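Local structure of beta-lactamase (Sphaerobacter thermophilus, 4EWF) at residues I9-V14 with A30-P35; G235-A240 with R261-A266. The protein is a class A beta-lactamase family member that probably hydrolyses beta-lactams to substituted beta-amino acids. All coordinates share one frame; numbering follows the deposited sequence.

Contact 1 of 2, residues I9-V14 with A30-P35; sequences IDWSGV and ATIVAP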
loop_
_atom_site.group_PDB
_atom_site.type_symbol
_atom_site.label_atom_id
_atom_site.label_comp_id
_atom_site.label_asym_id
_atom_site.label_seq_id
_atom_site.Cartn_x
_atom_site.Cartn_y
_atom_site.Cartn_z
ATOM N N ILE A 9 -6.835 -13.768 21.490
ATOM C CA ILE A 9 -6.247 -12.445 21.268
ATOM C C ILE A 9 -6.971 -11.311 21.995
ATOM O O ILE A 9 -8.181 -11.174 21.896
ATOM C CB ILE A 9 -6.171 -12.101 19.757
ATOM C CG1 ILE A 9 -5.315 -13.134 19.022
ATOM C CG2 ILE A 9 -5.600 -10.709 19.558
ATOM C CD1 ILE A 9 -5.391 -13.019 17.515
ATOM N N ASP A 10 -6.206 -10.502 22.721
ATOM C CA ASP A 10 -6.718 -9.292 23.359
ATOM C C ASP A 10 -6.445 -8.107 22.426
ATOM O O ASP A 10 -5.294 -7.699 22.272
ATOM C CB ASP A 10 -5.992 -9.100 24.709
ATOM C CG ASP A 10 -6.503 -7.898 25.514
ATOM O OD1 ASP A 10 -7.214 -7.046 24.959
ATOM O OD2 ASP A 10 -6.164 -7.789 26.718
ATOM N N TRP A 11 -7.497 -7.549 21.811
ATOM C CA TRP A 11 -7.354 -6.414 20.899
ATOM C C TRP A 11 -7.475 -5.046 21.576
ATOM O O TRP A 11 -7.426 -4.026 20.899
ATOM C CB TRP A 11 -8.390 -6.468 19.763
ATOM C CG TRP A 11 -8.244 -7.626 18.827
ATOM C CD1 TRP A 11 -9.029 -8.749 18.772
ATOM C CD2 TRP A 11 -7.253 -7.778 17.805
ATOM N NE1 TRP A 11 -8.585 -9.582 17.774
ATOM C CE2 TRP A 11 -7.500 -9.004 17.157
ATOM C CE3 TRP A 11 -6.183 -6.983 17.363
ATOM C CZ2 TRP A 11 -6.715 -9.467 16.095
ATOM C CZ3 TRP A 11 -5.399 -7.443 16.306
ATOM C CH2 TRP A 11 -5.675 -8.677 15.685
ATOM N N SER A 12 -7.647 -5.019 22.893
ATOM C CA SER A 12 -7.870 -3.751 23.592
ATOM C C SER A 12 -6.764 -2.717 23.357
ATOM O O SER A 12 -7.037 -1.520 23.319
ATOM C CB SER A 12 -8.081 -3.975 25.099
ATOM O OG SER A 12 -6.893 -4.428 25.716
ATOM N N GLY A 13 -5.519 -3.167 23.202
ATOM C CA GLY A 13 -4.417 -2.252 22.949
ATOM C C GLY A 13 -4.506 -1.641 21.560
ATOM O O GLY A 13 -4.250 -0.456 21.367
ATOM N N VAL A 14 -4.884 -2.454 20.580
ATOM C CA VAL A 14 -5.110 -1.950 19.237
ATOM C C VAL A 14 -6.275 -0.937 19.230
ATOM O O VAL A 14 -6.174 0.143 18.643
ATOM C CB VAL A 14 -5.400 -3.107 18.257
ATOM C CG1 VAL A 14 -5.685 -2.560 16.849
ATOM C CG2 VAL A 14 -4.239 -4.090 18.252
ATOM N N ALA A 30 -9.011 0.563 9.815
ATOM C CA ALA A 30 -7.982 -0.456 10.004
ATOM C C ALA A 30 -8.576 -1.841 9.880
ATOM O O ALA A 30 -9.607 -2.150 10.486
ATOM C CB ALA A 30 -7.321 -0.303 11.369
ATOM N N THR A 31 -7.908 -2.674 9.097
ATOM C CA THR A 31 -8.218 -4.086 9.017
ATOM C C THR A 31 -6.894 -4.817 9.181
ATOM O O THR A 31 -5.967 -4.614 8.411
ATOM C CB THR A 31 -8.887 -4.441 7.663
ATOM O OG1 THR A 31 -10.151 -3.774 7.576
ATOM C CG2 THR A 31 -9.117 -5.942 7.545
ATOM N N ILE A 32 -6.804 -5.653 10.204
ATOM C CA ILE A 32 -5.549 -6.277 10.561
ATOM C C ILE A 32 -5.808 -7.752 10.714
ATOM O O ILE A 32 -6.678 -8.154 11.483
ATOM C CB ILE A 32 -5.000 -5.689 11.876
ATOM C CG1 ILE A 32 -4.652 -4.206 11.683
ATOM C CG2 ILE A 32 -3.793 -6.515 12.381
ATOM C CD1 ILE A 32 -4.483 -3.424 12.979
ATOM N N VAL A 33 -5.083 -8.565 9.964
ATOM C CA VAL A 33 -5.341 -9.992 10.003
ATOM C C VAL A 33 -4.219 -10.732 10.703
ATOM O O VAL A 33 -3.076 -10.686 10.262
ATOM C CB VAL A 33 -5.522 -10.573 8.588
ATOM C CG1 VAL A 33 -5.962 -12.030 8.679
ATOM C CG2 VAL A 33 -6.540 -9.736 7.798
ATOM N N ALA A 34 -4.554 -11.423 11.793
ATOM C CA ALA A 34 -3.566 -12.181 12.549
ATOM C C ALA A 34 -3.166 -13.429 11.783
ATOM O O ALA A 34 -3.907 -13.897 10.918
ATOM C CB ALA A 34 -4.134 -12.570 13.927
ATOM N N PRO A 35 -1.994 -13.983 12.110
ATOM C CA PRO A 35 -1.521 -15.246 11.548
ATOM C C PRO A 35 -2.625 -16.297 11.487
ATOM O O PRO A 35 -2.808 -16.942 10.454
ATOM C CB PRO A 35 -0.443 -15.666 12.537
ATOM C CG PRO A 35 0.133 -14.380 12.988
ATOM C CD PRO A 35 -1.019 -13.410 13.050
#
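This is a buried, wholly apolar contact in which I9, W11 and V14 rest on I32 and A34. It sits where the chain enters helix 12-22 and packs that entry against strand 27-33 of the antiparallel five-stranded sheet and the residue that follows the strand. No hydrogen bond joins the two segments.

The pairs meet one after another along the strand. At the loop end, I9 CD1 lies 3.8 Å from A34 CB. In the middle, W11 CZ3, on the six-membered ring, lies 4.3 Å from I32 CG2, the methyl meeting the indole obliquely. On the helix, V14 and I32 meet tip to tip, V14 CG1 lying 4.1 Å from I32 CD1. The V14 torsion (chi1 178°) turns CG1 to I32 and puts CG2 at the indole edge, in plane. In I32, CG2 is the branch anti to the backbone N, and it serves W11. The other branch, CG1, carries CD1 to V14. One isoleucine thus has a separate methyl for each partner.

The indole is also held within its own segment, where I9 CG2 sits 3.5 Å above one face, near the rim. From outside the segment, E38 OE1 accepts from W11 NE1 and F40 meets the ring.

D10 fixes the turn behind these side chains. Its OD1 accepts from S12 N (2.9 Å), which arrives nearly along the C-O bond direction, and from S12 OG (2.7 Å). The first is a capping bond and closes an Asx turn at the start of the helix.

The two donors and the nearby helix start would probably stabilise D10 as the anion. The polar bonds lie to the side of the contact, at the D10 turn and at W11 NE1, while methyls and the indole seat the helix entry against the strand and its end.

Contact 2 of 2, residues G235-A240 with R261-A266; sequences GTLVVA and RAALQA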
loop_
_atom_site.group_PDB
_atom_site.type_symbol
_atom_site.label_atom_id
_atom_site.label_comp_id
_atom_site.label_asym_id
_atom_site.label_seq_id
_atom_site.Cartn_x
_atom_site.Cartn_y
_atom_site.Cartn_z
ATOM N N GLY A 235 4.868 -16.315 12.022
ATOM C CA GLY A 235 3.731 -16.070 11.141
ATOM C C GLY A 235 3.691 -14.662 10.562
ATOM O O GLY A 235 4.600 -13.857 10.796
ATOM N N THR A 236 2.635 -14.358 9.809
ATOM C CA THR A 236 2.542 -13.075 9.107
ATOM C C THR A 236 1.329 -12.253 9.527
ATOM O O THR A 236 0.216 -12.768 9.605
ATOM C CB THR A 236 2.498 -13.275 7.575
ATOM O OG1 THR A 236 3.726 -13.864 7.141
ATOM C CG2 THR A 236 2.314 -11.935 6.859
ATOM N N LEU A 237 1.561 -10.971 9.787
ATOM C CA LEU A 237 0.508 -10.035 10.113
ATOM C C LEU A 237 0.139 -9.205 8.874
ATOM O O LEU A 237 1.011 -8.606 8.243
ATOM C CB LEU A 237 0.998 -9.091 11.214
ATOM C CG LEU A 237 -0.052 -8.123 11.748
ATOM C CD1 LEU A 237 -1.006 -8.897 12.648
ATOM C CD2 LEU A 237 0.604 -6.991 12.513
ATOM N N VAL A 238 -1.143 -9.156 8.521
ATOM C CA VAL A 238 -1.560 -8.256 7.436
ATOM C C VAL A 238 -2.115 -6.966 8.025
ATOM O O VAL A 238 -2.951 -7.002 8.916
ATOM C CB VAL A 238 -2.619 -8.905 6.521
ATOM C CG1 VAL A 238 -3.130 -7.909 5.497
ATOM C CG2 VAL A 238 -2.040 -10.149 5.835
ATOM N N VAL A 239 -1.650 -5.827 7.515
ATOM C CA VAL A 239 -2.025 -4.532 8.065
ATOM C C VAL A 239 -2.461 -3.534 6.986
ATOM O O VAL A 239 -1.683 -3.167 6.117
ATOM C CB VAL A 239 -0.853 -3.919 8.864
ATOM C CG1 VAL A 239 -1.222 -2.507 9.370
ATOM C CG2 VAL A 239 -0.460 -4.853 10.005
ATOM N N ALA A 240 -3.710 -3.099 7.051
ATOM C CA ALA A 240 -4.186 -2.049 6.155
ATOM C C ALA A 240 -4.792 -0.922 7.000
ATOM O O ALA A 240 -5.866 -1.071 7.580
ATOM C CB ALA A 240 -5.213 -2.618 5.160
ATOM N N ARG A 261 2.266 -1.605 16.090
ATOM C CA ARG A 261 2.976 -2.156 17.226
ATOM C C ARG A 261 2.039 -2.919 18.169
ATOM O O ARG A 261 2.366 -4.020 18.632
ATOM C CB ARG A 261 3.690 -1.049 17.990
ATOM C CG ARG A 261 4.550 -1.583 19.105
ATOM C CD ARG A 261 4.325 -0.818 20.381
ATOM N NE ARG A 261 5.344 0.191 20.601
ATOM C CZ ARG A 261 5.090 1.485 20.773
ATOM N NH1 ARG A 261 6.087 2.341 20.980
ATOM N NH2 ARG A 261 3.838 1.924 20.745
ATOM N N ALA A 262 0.894 -2.310 18.474
ATOM C CA ALA A 262 -0.066 -2.917 19.375
ATOM C C ALA A 262 -0.577 -4.219 18.767
ATOM O O ALA A 262 -0.850 -5.167 19.476
ATOM C CB ALA A 262 -1.233 -1.958 19.637
ATOM N N ALA A 263 -0.711 -4.252 17.442
ATOM C CA ALA A 263 -1.178 -5.461 16.763
ATOM C C ALA A 263 -0.132 -6.580 16.818
ATOM O O ALA A 263 -0.468 -7.757 17.013
ATOM C CB ALA A 263 -1.576 -5.145 15.308
ATOM N N LEU A 264 1.141 -6.207 16.682
ATOM C CA LEU A 264 2.228 -7.178 16.778
ATOM C C LEU A 264 2.272 -7.809 18.174
ATOM O O LEU A 264 2.448 -9.025 18.316
ATOM C CB LEU A 264 3.578 -6.530 16.430
ATOM C CG LEU A 264 3.859 -6.204 14.948
ATOM C CD1 LEU A 264 5.043 -5.239 14.820
ATOM C CD2 LEU A 264 4.125 -7.466 14.117
ATOM N N GLN A 265 2.111 -6.980 19.199
ATOM C CA GLN A 265 2.033 -7.482 20.574
ATOM C C GLN A 265 0.795 -8.358 20.790
ATOM O O GLN A 265 0.878 -9.431 21.391
ATOM C CB GLN A 265 2.038 -6.314 21.570
ATOM C CG GLN A 265 3.355 -5.515 21.596
ATOM C CD GLN A 265 3.227 -4.198 22.353
ATOM O OE1 GLN A 265 2.134 -3.811 22.769
ATOM N NE2 GLN A 265 4.342 -3.503 22.525
ATOM N N ALA A 266 -0.358 -7.908 20.292
ATOM C CA ALA A 266 -1.610 -8.640 20.533
ATOM C C ALA A 266 -1.574 -10.070 19.960
ATOM O O ALA A 266 -2.111 -10.998 20.557
ATOM C CB ALA A 266 -2.819 -7.861 19.971
#
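The shorter of the two backbone bonds within these segments, A266 N to A262 O at 2.9 Å, belongs to the helix turn that presents A263 and L264 to L237 on the strand. Q265 N to R261 O (3.0 Å) is its neighbour in the same turn. Across the contact everything is apolar.

L237 CD2 does the touching for the strand. It lies 4.0 Å from A263 CB and 3.9 Å from L264 CD2. L264 CG is almost as near to it. The L237 side chain leaves the strand with CG anti to the backbone N (chi1 -175°), which carries its end out to the helix. The first bond of the L264 side chain does not aim at the strand, yet its CD2 bends back to L237. The two leucines cross obliquely, and L237 CD2 also packs on the A263 methyl.

I32 on the adjoining strand also touches both L237 and A263. L269, beyond the helix end, adds to the cover of L237. V238, the next residue, packs on helix 164-175 instead.

All three touching residues are buried. Between these segments the contact is aliphatic, consistent with hydrophobic packing holding the C-terminal helix to the strand.

Overall arrangement
Along the chain the two contacts come in series. Contact 1 closes first, bringing strand 27-33 back beside the entry of helix 12-22 after 15 intervening residues. Contact 2 closes near the C terminus, where helix 249-266 returns over strand 235-244, 20 residues on. The loops neither nest nor cross, yet their strands are antiparallel neighbours in the central sheet. V33 N to V238 O (2.8 Å) and T31 N to A240 O (3.0 Å) are probable hydrogen bonds between them. The turn before helix 12-22 also packs on helix 249-266, D10 O against A266 CB. The N-terminal segment and the last helix thus pack on the same sheet, with centres of the contacts about 7 Å apart.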